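Local coordinates for protein uracil-DNA glycosylase (Sulfolobus tokodaii str. 7, PDB 4ZBY) that is an alpha/beta protein of the uracil-DNA glycosylase superfamily that carries an iron/sulfur cluster and has uracil bound in its pocket, at residues T24-G29 and V84-P89; I37-E42 and V119-H124; G52-G57 and V78-V83; G57-L62 and T162-A167. All coordinates share one frame; numbering follows the deposited sequence. Where two conformers were deposited one is given.

Interaction 1 of 4, residues T24-G29 and V84-P89; sequences TNAVPG and VKCRPP. With SF4 (iron/sulfur cluster), chain B.
A buried lysine carries much of this contact: Lys85 rests its aliphatic chain on two successive carbonyl oxygens, those of Val27 and Pro28. With CG anti to its own carbonyl carbon (chi1 -68°), CG of Lys85 comes to 3.3 Å from Val27 O, as close as CB does. Farther out, CE of Lys85 lies 3.3 Å from Pro28 O. The amine itself turns to other partners, where Asn82 O, Thr81 OG1 and Gln109 OE1 all bond to NZ. Three oxygens thus take up the buried amine, which is probably charged.

Neither segment is helix or strand, and the backbones meet through one direct bond, from Val27 N to Lys85 O (2.8 Å). A water extends this pairing by donating to Asn25 O and accepting from Arg87 N, so a second, water-mediated link ties the two loops. The contact belongs to the cluster-bearing part of a uracil-DNA glycosylase fold, where Cys14, Cys17 and Cys102 lie in the same iron/sulfur pocket as Cys86. SG of Cys86 binds an iron of the cluster, FE3, at 2.3 Å. Ala26 CB packs against this cysteine sulfur, 3.8 Å from Cys86 SG, while Val84 presents CG1 to the inorganic sulfide S2 of the cluster at 3.7 Å.

Interaction 2 of 4, residues I37-E42 and V119-H124; sequences IMFVGE and VTLGRH. With URA (uracil), chain C.
Glu42 holds CG anti to its backbone N (chi1 176°), while His124 turns CG anti to its carbonyl carbon (chi1 -68°). These torsions bring the two CG atoms near each other, and the extended glutamate lays its carboxylate, OE2 foremost, over a face of the imidazole, with the two planes 25° apart and Glu42 CD 3.2 Å from His124 ND1. The pair lies just beyond the C-terminal ends of neighbouring parallel strands, 37-41 and 117-121, in the central sheet of the uracil-DNA glycosylase fold. Such strand ends are where alpha/beta proteins commonly place their pockets. The contact is a stack of flat groups, with no hydrogen bond between carboxylate and ring. A water sits instead at the ring edge, in plane, 2.8 Å from His124 ND1, and also accepts from His124 N; its bond to Glu42 OE1 is weak.

Three backbone bonds zip the strands together: Val119 N to Met38 O, Val40 N to Val119 O and Leu121 N to Val40 O. On one face of the sheet Phe39 and Val119 lie side by side, with Phe39 CD1 3.6 Å from Val119 CB. Ile37 CG2 closes on Val119 CG2 at 3.8 Å, and helix 58-71 covers this face through Ile67 and Leu71. Val40 and Thr120 project from the other face.

Beyond the strands the chains diverge: Gly122 occupies the N-cap position of helix 123-133, while the backbone at Gly41 and Glu42 passes beside the uracil. There Glu42 N donates to O2 of the uracil at 2.9 Å.

Interaction 3 of 4, residues G52-G57 and V78-V83; sequences GRPFVG and VFITNV. With URA (uracil), chain C.
Apolar packing joins Phe55 to Ile80, whose CG2 meets the edge of the ring near its plane, 3.5 Å from Phe55 CD2. The same methyl touches Pro54, with Ile80 CG2 3.9 Å from Pro54 CG, so one strand residue supports two successive residues of the loop between helices 46-51 and 58-71. Pro54 CG also lies 3.5 Å from Ile80 O.

Over one face of the Phe55 ring lies the uracil, its N3 3.3 Å above the plane and offset toward the rim. Strand 79-82 ends beside it, in the central sheet of this uracil-DNA glycosylase fold.

Hydrogen bonds run from both segments to the uracil. Phe55 N donates to its O4 at 2.9 Å, and Asn82 ND2 donates to the same oxygen at 3.0 Å. Asn82 OD1 accepts a hydrogen bond from N3 at 2.7 Å, nearly straight (168°). Asn82 has CG anti to its carbonyl carbon (chi1 -64°), which sets CG 3.4 Å from uracil N3.

The chemistry is complementary: an acceptor gripped by two donors stands beside a donor facing an acceptor, a pattern consistent with recognition of the N3 and O4 positions of uracil by one asparagine and one backbone N-H.

Interaction 4 of 4, residues G57-L62 and T162-A167; sequences GAAGKL and TYHPAA. With URA (uracil), chain C.
Ala59 overlaps the start of the 165-167 turn with its methyl group, CB lying 3.6 Å from Ala166 N and 3.8 Å from Ala166 CB. Pro165 packs beside it, its CB 3.5 Å from Ala59 O. Nearly one helical turn later Leu62 brings CD2 to 3.7 Å from Pro165 O. All of this is van der Waals contact, and the backbones are close here, Ala59 CA and Ala166 CA being 4.6 Å apart.

The helix is 58-71, with Gly57 at its N-cap position, and its first turn meets the loop that follows strand 155-162. In the uracil-DNA glycosylase superfamily this loop commonly carries a histidine followed by proline, here His164 and Pro165, beside the pocket.

His164 is held at both ring nitrogens. Its ND1 accepts from Ala166 N at 3.0 Å, near the ring plane, and its NE2 donates to O2 of the uracil at 2.8 Å in a bond of 161°. Pro165 CD sits 3.2 Å above one face of the imidazole, offset toward the rim. The Phe55 ring also meets that imidazole, with planes about 35° apart.

Overall arrangement
Three of the four contacts gather round the uracil. Interactions 2, 3 and 4 all touch it, their centres 10 to 11 Å apart. Interactions 2 and 3 use neighbouring strands of the central sheet, 37-41 and 79-82; interaction 4 shares Gly57 with interaction 3, and its segment 162-167 leads out of strand 155-162, which adjoins strand 117-121. Interaction 1 lies toward the iron/sulfur cluster, about 17 Å from interaction 4 between centres, yet it touches interaction 3 through the bond of Pro28 O with Thr81 OG1 and interaction 2 through Val84 N and Glu42 O. Along the chain, 52-57 and 78-83 both fall between the segments of interactions 1 and 2, so distant sequence converges on one pocket joined to the cluster region.

Interaction 1 of 4, residues T24-G29 and V84-P89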
loop_
_atom_site.group_PDB
_atom_site.type_symbol
_atom_site.label_atom_id
_atom_site.label_comp_id
_atom_site.label_asym_id
_atom_site.label_seq_id
_atom_site.Cartn_x
_atom_site.Cartn_y
_atom_site.Cartn_z
ATOM N N THR A 24 8.648 1.166 17.951
ATOM C CA THR A 24 8.824 -0.119 18.612
ATOM C C THR A 24 9.301 -1.096 17.548
ATOM O O THR A 24 10.342 -1.728 17.703
ATOM C CB THR A 24 7.525 -0.633 19.245
ATOM O OG1 THR A 24 7.028 0.363 20.147
ATOM C CG2 THR A 24 7.799 -1.940 20.063
ATOM N N ASN A 25 8.558 -1.178 16.453
ATOM C CA ASN A 25 8.940 -2.032 15.317
ATOM C C ASN A 25 8.754 -1.324 13.998
ATOM O O ASN A 25 7.708 -0.735 13.785
ATOM C CB ASN A 25 8.090 -3.303 15.244
ATOM C CG ASN A 25 8.312 -4.213 16.404
ATOM O OD1 ASN A 25 9.333 -4.906 16.481
ATOM N ND2 ASN A 25 7.364 -4.220 17.323
ATOM N N ALA A 26 9.747 -1.410 13.113
ATOM C CA ALA A 26 9.556 -0.980 11.721
ATOM C C ALA A 26 8.611 -1.985 11.093
ATOM O O ALA A 26 8.512 -3.115 11.581
ATOM C CB ALA A 26 10.887 -0.942 10.968
ATOM N N VAL A 27 7.958 -1.604 9.995
ATOM C CA VAL A 27 6.954 -2.449 9.355
ATOM C C VAL A 27 7.264 -2.572 7.872
ATOM O O VAL A 27 6.793 -1.733 7.061
ATOM C CB VAL A 27 5.528 -1.853 9.553
ATOM C CG1 VAL A 27 4.462 -2.754 8.977
ATOM C CG2 VAL A 27 5.242 -1.603 11.065
ATOM N N PRO A 28 8.037 -3.605 7.484
ATOM C CA PRO A 28 8.430 -3.731 6.074
ATOM C C PRO A 28 7.278 -4.141 5.145
ATOM O O PRO A 28 7.276 -3.760 3.969
ATOM C CB PRO A 28 9.518 -4.818 6.088
ATOM C CG PRO A 28 9.363 -5.530 7.366
ATOM C CD PRO A 28 8.781 -4.518 8.361
ATOM N N GLY A 29 6.279 -4.830 5.668
ATOM C CA GLY A 29 5.208 -5.331 4.814
ATOM C C GLY A 29 5.264 -6.838 4.860
ATOM O O GLY A 29 6.276 -7.395 5.264
ATOM N N VAL A 84 5.812 4.596 3.656
ATOM C CA VAL A 84 6.730 4.835 4.751
ATOM C C VAL A 84 6.551 3.696 5.750
ATOM O O VAL A 84 5.422 3.256 6.000
ATOM C CB VAL A 84 6.462 6.203 5.417
ATOM C CG1 VAL A 84 7.151 6.325 6.763
ATOM C CG2 VAL A 84 6.946 7.305 4.466
ATOM N N LYS A 85 7.653 3.207 6.299
ATOM C CA LYS A 85 7.567 1.966 7.051
ATOM C C LYS A 85 7.737 2.080 8.576
ATOM O O LYS A 85 7.695 1.067 9.299
ATOM C CB LYS A 85 8.554 0.970 6.433
ATOM C CG LYS A 85 8.075 0.573 5.011
ATOM C CD LYS A 85 9.205 0.027 4.184
ATOM C CE LYS A 85 8.692 -0.871 3.082
ATOM N NZ LYS A 85 7.823 -0.200 2.065
ATOM N N CYS A 86 7.850 3.307 9.083
ATOM C CA CYS A 86 7.800 3.541 10.522
ATOM C C CYS A 86 6.684 4.512 10.861
ATOM O O CYS A 86 6.328 5.351 10.054
ATOM C CB CYS A 86 9.120 4.089 11.044
ATOM S SG CYS A 86 10.441 2.864 10.785
ATOM N N ARG A 87 6.122 4.344 12.051
ATOM C CA ARG A 87 5.033 5.211 12.544
ATOM C C ARG A 87 5.490 6.633 12.826
ATOM O O ARG A 87 6.329 6.858 13.681
ATOM C CB ARG A 87 4.441 4.621 13.827
ATOM C CG ARG A 87 3.226 5.362 14.370
ATOM C CD ARG A 87 3.005 5.025 15.835
ATOM N NE ARG A 87 1.724 5.538 16.307
ATOM C CZ ARG A 87 1.327 5.508 17.576
ATOM N NH1 ARG A 87 0.142 5.997 17.907
ATOM N NH2 ARG A 87 2.110 4.987 18.512
ATOM N N PRO A 88 4.907 7.610 12.130
ATOM C CA PRO A 88 5.259 8.985 12.481
ATOM C C PRO A 88 4.690 9.321 13.844
ATOM O O PRO A 88 3.655 8.777 14.216
ATOM C CB PRO A 88 4.607 9.816 11.371
ATOM C CG PRO A 88 4.467 8.850 10.214
ATOM C CD PRO A 88 4.157 7.520 10.864
ATOM N N PRO A 89 5.380 10.184 14.592
ATOM C CA PRO A 89 4.930 10.604 15.917
ATOM C C PRO A 89 3.620 11.365 15.875
ATOM O O PRO A 89 3.305 11.999 14.864
ATOM C CB PRO A 89 6.061 11.529 16.388
ATOM C CG PRO A 89 6.616 12.082 15.100
ATOM C CD PRO A 89 6.613 10.887 14.189
HETATM FE FE1 SF4 B . 12.675 5.999 7.965
HETATM FE FE2 SF4 B . 14.006 3.717 7.601
HETATM FE FE3 SF4 B . 11.736 3.720 9.054
HETATM FE FE4 SF4 B . 11.638 4.072 6.415
HETATM S S1 SF4 B . 12.291 2.187 7.503
HETATM S S2 SF4 B . 10.505 5.253 7.953
HETATM S S3 SF4 B . 13.553 5.257 6.036
HETATM S S4 SF4 B . 13.707 4.817 9.556
HETATM O O HOH W 1 6.617 1.868 13.467
#

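Interaction 2 of 4, residues I37-E42 and V119-H124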
loop_
_atom_site.group_PDB
_atom_site.type_symbol
_atom_site.label_atom_id
_atom_site.label_comp_id
_atom_site.label_asym_id
_atom_site.label_seq_id
_atom_site.Cartn_x
_atom_site.Cartn_y
_atom_site.Cartn_z
ATOM N N ILE A 37 -1.754 -9.020 -6.500
ATOM C CA ILE A 37 -2.223 -7.720 -5.996
ATOM C C ILE A 37 -1.369 -7.239 -4.835
ATOM O O ILE A 37 -1.157 -7.934 -3.842
ATOM C CB ILE A 37 -3.689 -7.771 -5.534
ATOM C CG1 ILE A 37 -4.566 -8.427 -6.607
ATOM C CG2 ILE A 37 -4.162 -6.356 -5.136
ATOM C CD1 ILE A 37 -6.057 -8.570 -6.235
ATOM N N MET A 38 -0.890 -6.019 -4.964
ATOM C CA MET A 38 -0.063 -5.417 -3.939
ATOM C C MET A 38 -0.849 -4.218 -3.403
ATOM O O MET A 38 -1.382 -3.427 -4.189
ATOM C CB MET A 38 1.295 -5.023 -4.546
ATOM C CG MET A 38 2.275 -4.370 -3.622
ATOM S SD MET A 38 3.861 -4.218 -4.534
ATOM C CE MET A 38 4.766 -3.426 -3.230
ATOM N N PHE A 39 -0.974 -4.109 -2.082
ATOM C CA PHE A 39 -1.669 -2.971 -1.440
ATOM C C PHE A 39 -0.637 -2.072 -0.808
ATOM O O PHE A 39 0.252 -2.547 -0.107
ATOM C CB PHE A 39 -2.650 -3.469 -0.362
ATOM C CG PHE A 39 -3.757 -4.300 -0.923
ATOM C CD1 PHE A 39 -4.956 -3.707 -1.298
ATOM C CD2 PHE A 39 -3.564 -5.644 -1.146
ATOM C CE1 PHE A 39 -5.975 -4.464 -1.860
ATOM C CE2 PHE A 39 -4.576 -6.424 -1.709
ATOM C CZ PHE A 39 -5.777 -5.827 -2.061
ATOM N N VAL A 40 -0.755 -0.779 -1.045
ATOM C CA VAL A 40 0.202 0.162 -0.450
ATOM C C VAL A 40 -0.528 1.255 0.286
ATOM O O VAL A 40 -1.273 2.023 -0.322
ATOM C CB VAL A 40 1.109 0.815 -1.527
ATOM C CG1 VAL A 40 2.202 1.672 -0.877
ATOM C CG2 VAL A 40 1.729 -0.253 -2.426
ATOM N N GLY A 41 -0.308 1.325 1.597
ATOM C CA GLY A 41 -0.862 2.412 2.389
ATOM C C GLY A 41 0.120 3.539 2.638
ATOM O O GLY A 41 1.140 3.679 1.971
ATOM N N GLU A 42 -0.220 4.371 3.617
ATOM C CA GLU A 42 0.566 5.553 3.964
ATOM C C GLU A 42 1.756 5.228 4.884
ATOM O O GLU A 42 2.928 5.345 4.490
ATOM C CB GLU A 42 -0.341 6.586 4.640
ATOM C CG GLU A 42 0.406 7.829 5.133
ATOM C CD GLU A 42 -0.489 8.791 5.900
ATOM O OE1 GLU A 42 -1.724 8.562 5.961
ATOM O OE2 GLU A 42 0.055 9.778 6.444
ATOM N N VAL A 119 -2.889 -1.582 -5.602
ATOM C CA VAL A 119 -3.975 -0.777 -5.040
ATOM C C VAL A 119 -3.360 0.262 -4.109
ATOM O O VAL A 119 -2.730 -0.110 -3.114
ATOM C CB VAL A 119 -4.969 -1.663 -4.265
ATOM C CG1 VAL A 119 -6.096 -0.841 -3.683
ATOM C CG2 VAL A 119 -5.507 -2.760 -5.183
ATOM N N THR A 120 -3.497 1.541 -4.461
ATOM C CA THR A 120 -2.896 2.595 -3.640
ATOM C C THR A 120 -3.996 3.141 -2.754
ATOM O O THR A 120 -4.929 3.828 -3.193
ATOM C CB THR A 120 -2.211 3.724 -4.460
ATOM O OG1 THR A 120 -3.115 4.253 -5.423
ATOM C CG2 THR A 120 -0.997 3.196 -5.226
ATOM N N LEU A 121 -3.864 2.809 -1.478
ATOM C CA LEU A 121 -4.852 3.144 -0.467
ATOM C C LEU A 121 -4.554 4.523 0.094
ATOM O O LEU A 121 -3.669 4.676 0.946
ATOM C CB LEU A 121 -4.833 2.097 0.671
ATOM C CG LEU A 121 -5.071 0.628 0.287
ATOM C CD1 LEU A 121 -4.648 -0.284 1.461
ATOM C CD2 LEU A 121 -6.545 0.420 -0.087
ATOM N N GLY A 122 -5.282 5.522 -0.397
ATOM C CA GLY A 122 -5.186 6.870 0.157
ATOM C C GLY A 122 -4.276 7.786 -0.647
ATOM O O GLY A 122 -3.605 7.346 -1.594
ATOM N N ARG A 123 -4.212 9.051 -0.233
ATOM C CA ARG A 123 -3.577 10.070 -1.044
ATOM C C ARG A 123 -2.065 9.990 -1.071
ATOM O O ARG A 123 -1.454 10.386 -2.052
ATOM C CB ARG A 123 -3.989 11.472 -0.564
ATOM C CG ARG A 123 -3.589 11.813 0.885
ATOM C CD ARG A 123 -4.109 13.197 1.243
ATOM N NE ARG A 123 -3.737 13.653 2.594
ATOM C CZ ARG A 123 -2.688 14.433 2.865
ATOM N NH1 ARG A 123 -1.871 14.827 1.894
ATOM N NH2 ARG A 123 -2.460 14.844 4.111
ATOM N N HIS A 124 -1.439 9.549 0.010
ATOM C CA HIS A 124 0.017 9.573 0.046
ATOM C C HIS A 124 0.600 8.523 -0.885
ATOM O O HIS A 124 1.514 8.809 -1.663
ATOM C CB HIS A 124 0.524 9.355 1.470
ATOM C CG HIS A 124 0.207 10.494 2.383
ATOM N ND1 HIS A 124 -0.902 10.517 3.199
ATOM C CD2 HIS A 124 0.833 11.680 2.564
ATOM C CE1 HIS A 124 -0.932 11.657 3.865
ATOM N NE2 HIS A 124 0.113 12.379 3.503
HETATM N N1 URA C . -2.605 2.940 7.907
HETATM C C2 URA C . -1.783 2.721 6.857
HETATM O O2 URA C . -1.604 3.536 5.971
HETATM N N3 URA C . -1.014 1.628 6.928
HETATM C C4 URA C . -0.986 0.732 7.937
HETATM O O4 URA C . -0.286 -0.262 7.835
HETATM C C5 URA C . -1.864 0.985 9.009
HETATM C C6 URA C . -2.665 2.077 8.975
HETATM O O HOH W 2 -2.823 8.537 2.719
#

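Interaction 3 of 4, residues G52-G57 and V78-V83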
loop_
_atom_site.group_PDB
_atom_site.type_symbol
_atom_site.label_atom_id
_atom_site.label_comp_id
_atom_site.label_asym_id
_atom_site.label_seq_id
_atom_site.Cartn_x
_atom_site.Cartn_y
_atom_site.Cartn_z
ATOM N N GLY A 52 4.707 -4.801 14.416
ATOM C CA GLY A 52 5.623 -4.986 13.296
ATOM C C GLY A 52 4.965 -5.459 11.999
ATOM O O GLY A 52 5.621 -6.024 11.126
ATOM N N ARG A 53 3.662 -5.220 11.878
ATOM C CA ARG A 53 2.839 -5.774 10.791
ATOM C C ARG A 53 1.968 -4.668 10.221
ATOM O O ARG A 53 1.520 -3.833 10.973
ATOM C CB ARG A 53 1.947 -6.900 11.309
ATOM C CG ARG A 53 2.631 -7.938 12.171
ATOM C CD ARG A 53 1.637 -8.998 12.524
ATOM N NE ARG A 53 0.929 -9.397 11.312
ATOM C CZ ARG A 53 -0.251 -10.003 11.299
ATOM N NH1 ARG A 53 -0.858 -10.314 12.444
ATOM N NH2 ARG A 53 -0.812 -10.318 10.139
ATOM N N PRO A 54 1.717 -4.662 8.898
ATOM C CA PRO A 54 0.885 -3.608 8.318
ATOM C C PRO A 54 -0.612 -3.893 8.505
ATOM O O PRO A 54 -1.028 -5.059 8.571
ATOM C CB PRO A 54 1.275 -3.634 6.837
ATOM C CG PRO A 54 1.607 -5.065 6.597
ATOM C CD PRO A 54 2.242 -5.588 7.872
ATOM N N PHE A 55 -1.398 -2.825 8.587
ATOM C CA PHE A 55 -2.851 -2.930 8.560
ATOM C C PHE A 55 -3.405 -4.016 9.516
ATOM O O PHE A 55 -4.031 -5.016 9.101
ATOM C CB PHE A 55 -3.311 -3.150 7.104
ATOM C CG PHE A 55 -3.277 -1.888 6.266
ATOM C CD1 PHE A 55 -4.190 -0.868 6.496
ATOM C CD2 PHE A 55 -2.327 -1.710 5.270
ATOM C CE1 PHE A 55 -4.180 0.283 5.731
ATOM C CE2 PHE A 55 -2.296 -0.554 4.518
ATOM C CZ PHE A 55 -3.220 0.435 4.734
ATOM N N VAL A 56 -3.194 -3.796 10.816
ATOM C CA VAL A 56 -3.712 -4.720 11.838
ATOM C C VAL A 56 -4.634 -4.051 12.858
ATOM O O VAL A 56 -5.246 -4.719 13.689
ATOM C CB VAL A 56 -2.560 -5.440 12.604
ATOM C CG1 VAL A 56 -1.919 -6.485 11.719
ATOM C CG2 VAL A 56 -1.505 -4.461 13.139
ATOM N N GLY A 57 -4.709 -2.735 12.812
ATOM C CA GLY A 57 -5.640 -2.004 13.662
ATOM C C GLY A 57 -7.028 -2.015 13.035
ATOM O O GLY A 57 -7.289 -2.807 12.126
ATOM N N VAL A 78 -1.798 -12.025 -0.924
ATOM C CA VAL A 78 -1.501 -10.698 -1.500
ATOM C C VAL A 78 -0.249 -10.154 -0.836
ATOM O O VAL A 78 0.351 -10.853 0.006
ATOM C CB VAL A 78 -2.666 -9.736 -1.313
ATOM C CG1 VAL A 78 -3.888 -10.310 -2.044
ATOM C CG2 VAL A 78 -2.980 -9.523 0.177
ATOM N N PHE A 79 0.197 -8.962 -1.229
ATOM C CA PHE A 79 1.301 -8.331 -0.523
ATOM C C PHE A 79 0.850 -6.975 -0.043
ATOM O O PHE A 79 0.207 -6.233 -0.792
ATOM C CB PHE A 79 2.556 -8.201 -1.404
ATOM C CG PHE A 79 3.790 -7.831 -0.619
ATOM C CD1 PHE A 79 4.116 -6.507 -0.415
ATOM C CD2 PHE A 79 4.605 -8.826 -0.063
ATOM C CE1 PHE A 79 5.259 -6.152 0.327
ATOM C CE2 PHE A 79 5.733 -8.495 0.684
ATOM C CZ PHE A 79 6.045 -7.146 0.885
ATOM N N ILE A 80 1.154 -6.664 1.218
ATOM C CA ILE A 80 0.642 -5.436 1.839
ATOM C C ILE A 80 1.778 -4.660 2.484
ATOM O O ILE A 80 2.541 -5.225 3.268
ATOM C CB ILE A 80 -0.405 -5.756 2.929
ATOM C CG1 ILE A 80 -1.610 -6.490 2.323
ATOM C CG2 ILE A 80 -0.831 -4.457 3.632
ATOM C CD1 ILE A 80 -2.593 -7.037 3.413
ATOM N N THR A 81 1.915 -3.395 2.122
ATOM C CA THR A 81 2.951 -2.581 2.730
ATOM C C THR A 81 2.516 -1.117 2.691
ATOM O O THR A 81 1.344 -0.830 2.472
ATOM C CB THR A 81 4.316 -2.814 2.028
ATOM O OG1 THR A 81 5.350 -2.132 2.763
ATOM C CG2 THR A 81 4.300 -2.343 0.582
ATOM N N ASN A 82 3.461 -0.219 2.951
ATOM C CA ASN A 82 3.213 1.222 3.006
ATOM C C ASN A 82 4.359 1.969 2.361
ATOM O O ASN A 82 5.456 1.443 2.264
ATOM C CB ASN A 82 3.068 1.725 4.447
ATOM C CG ASN A 82 1.859 1.145 5.161
ATOM O OD1 ASN A 82 0.732 1.511 4.881
ATOM N ND2 ASN A 82 2.100 0.239 6.097
ATOM N N VAL A 83 4.117 3.217 1.962
ATOM C CA VAL A 83 5.175 4.013 1.352
ATOM C C VAL A 83 6.236 4.399 2.401
ATOM O O VAL A 83 7.427 4.486 2.084
ATOM C CB VAL A 83 4.588 5.263 0.648
ATOM C CG1 VAL A 83 3.873 6.159 1.643
ATOM C CG2 VAL A 83 5.671 6.029 -0.103
HETATM N N1 URA C . -2.605 2.940 7.907
HETATM C C2 URA C . -1.783 2.721 6.857
HETATM O O2 URA C . -1.604 3.536 5.971
HETATM N N3 URA C . -1.014 1.628 6.928
HETATM C C4 URA C . -0.986 0.732 7.937
HETATM O O4 URA C . -0.286 -0.262 7.835
HETATM C C5 URA C . -1.864 0.985 9.009
HETATM C C6 URA C . -2.665 2.077 8.975
#

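Interaction 4 of 4, residues G57-L62 and T162-A167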
loop_
_atom_site.group_PDB
_atom_site.type_symbol
_atom_site.label_atom_id
_atom_site.label_comp_id
_atom_site.label_asym_id
_atom_site.label_seq_id
_atom_site.Cartn_x
_atom_site.Cartn_y
_atom_site.Cartn_z
ATOM N N GLY A 57 -4.709 -2.735 12.812
ATOM C CA GLY A 57 -5.640 -2.004 13.662
ATOM C C GLY A 57 -7.028 -2.015 13.035
ATOM O O GLY A 57 -7.289 -2.807 12.126
ATOM N N ALA A 58 -7.917 -1.141 13.507
ATOM C CA ALA A 58 -9.289 -1.088 12.990
ATOM C C ALA A 58 -9.353 -0.914 11.468
ATOM O O ALA A 58 -10.101 -1.624 10.776
ATOM C CB ALA A 58 -10.063 0.043 13.668
ATOM N N ALA A 59 -8.594 0.040 10.938
ATOM C CA ALA A 59 -8.601 0.252 9.497
ATOM C C ALA A 59 -8.084 -0.992 8.802
ATOM O O ALA A 59 -8.597 -1.391 7.761
ATOM C CB ALA A 59 -7.757 1.440 9.113
ATOM N N GLY A 60 -7.052 -1.596 9.370
ATOM C CA GLY A 60 -6.534 -2.817 8.794
ATOM C C GLY A 60 -7.494 -3.998 8.799
ATOM O O GLY A 60 -7.502 -4.801 7.847
ATOM N N LYS A 61 -8.264 -4.139 9.873
ATOM C CA LYS A 61 -9.261 -5.204 9.967
ATOM C C LYS A 61 -10.333 -5.017 8.888
ATOM O O LYS A 61 -10.812 -5.996 8.302
ATOM C CB LYS A 61 -9.880 -5.249 11.361
ATOM C CG LYS A 61 -8.853 -5.690 12.433
ATOM C CD LYS A 61 -9.367 -5.493 13.855
ATOM C CE LYS A 61 -8.283 -5.821 14.881
ATOM N NZ LYS A 61 -8.833 -5.773 16.273
ATOM N N LEU A 62 -10.668 -3.765 8.593
ATOM C CA LEU A 62 -11.628 -3.486 7.523
ATOM C C LEU A 62 -11.006 -3.867 6.182
ATOM O O LEU A 62 -11.660 -4.474 5.337
ATOM C CB LEU A 62 -12.046 -2.026 7.527
ATOM C CG LEU A 62 -12.959 -1.588 6.384
ATOM C CD1 LEU A 62 -14.160 -2.502 6.271
ATOM C CD2 LEU A 62 -13.403 -0.171 6.676
ATOM N N THR A 162 -7.650 4.046 -4.296
ATOM C CA THR A 162 -8.891 4.111 -3.529
ATOM C C THR A 162 -8.736 5.031 -2.317
ATOM O O THR A 162 -7.640 5.506 -2.016
ATOM C CB THR A 162 -9.317 2.731 -3.018
ATOM O OG1 THR A 162 -8.513 2.372 -1.882
ATOM C CG2 THR A 162 -9.146 1.658 -4.105
ATOM N N TYR A 163 -9.836 5.279 -1.613
ATOM C CA TYR A 163 -9.747 5.982 -0.344
ATOM C C TYR A 163 -9.048 5.062 0.632
ATOM O O TYR A 163 -9.000 3.856 0.433
ATOM C CB TYR A 163 -11.127 6.382 0.172
ATOM C CG TYR A 163 -11.784 7.503 -0.601
ATOM C CD1 TYR A 163 -11.054 8.618 -1.013
ATOM C CD2 TYR A 163 -13.136 7.458 -0.903
ATOM C CE1 TYR A 163 -11.655 9.647 -1.717
ATOM C CE2 TYR A 163 -13.749 8.491 -1.600
ATOM C CZ TYR A 163 -13.004 9.577 -2.008
ATOM O OH TYR A 163 -13.604 10.601 -2.710
ATOM N N HIS A 164 -8.470 5.630 1.674
ATOM C CA HIS A 164 -7.828 4.820 2.674
ATOM C C HIS A 164 -8.899 4.163 3.530
ATOM O O HIS A 164 -9.921 4.774 3.814
ATOM C CB HIS A 164 -6.919 5.704 3.516
ATOM C CG HIS A 164 -6.027 4.945 4.428
ATOM N ND1 HIS A 164 -6.471 4.387 5.607
ATOM C CD2 HIS A 164 -4.704 4.668 4.347
ATOM C CE1 HIS A 164 -5.459 3.793 6.215
ATOM N NE2 HIS A 164 -4.376 3.951 5.470
ATOM N N PRO A 165 -8.663 2.931 3.981
ATOM C CA PRO A 165 -9.685 2.226 4.771
ATOM C C PRO A 165 -10.096 2.965 6.040
ATOM O O PRO A 165 -11.238 2.864 6.453
ATOM C CB PRO A 165 -9.000 0.909 5.131
ATOM C CG PRO A 165 -8.003 0.714 4.083
ATOM C CD PRO A 165 -7.537 2.048 3.626
ATOM N N ALA A 166 -9.153 3.662 6.665
ATOM C CA ALA A 166 -9.450 4.444 7.855
ATOM C C ALA A 166 -10.573 5.453 7.591
ATOM O O ALA A 166 -11.368 5.747 8.489
ATOM C CB ALA A 166 -8.203 5.137 8.332
ATOM N N ALA A 167 -10.670 5.953 6.360
ATOM C CA ALA A 167 -11.687 6.957 6.041
ATOM C C ALA A 167 -13.080 6.347 5.976
ATOM O O ALA A 167 -14.082 7.064 6.008
ATOM C CB ALA A 167 -11.360 7.658 4.714
HETATM N N1 URA C . -2.605 2.940 7.907
HETATM C C2 URA C . -1.783 2.721 6.857
HETATM O O2 URA C . -1.604 3.536 5.971
HETATM N N3 URA C . -1.014 1.628 6.928
HETATM C C4 URA C . -0.986 0.732 7.937
HETATM O O4 URA C . -0.286 -0.262 7.835
HETATM C C5 URA C . -1.864 0.985 9.009
HETATM C C6 URA C . -2.665 2.077 8.975
#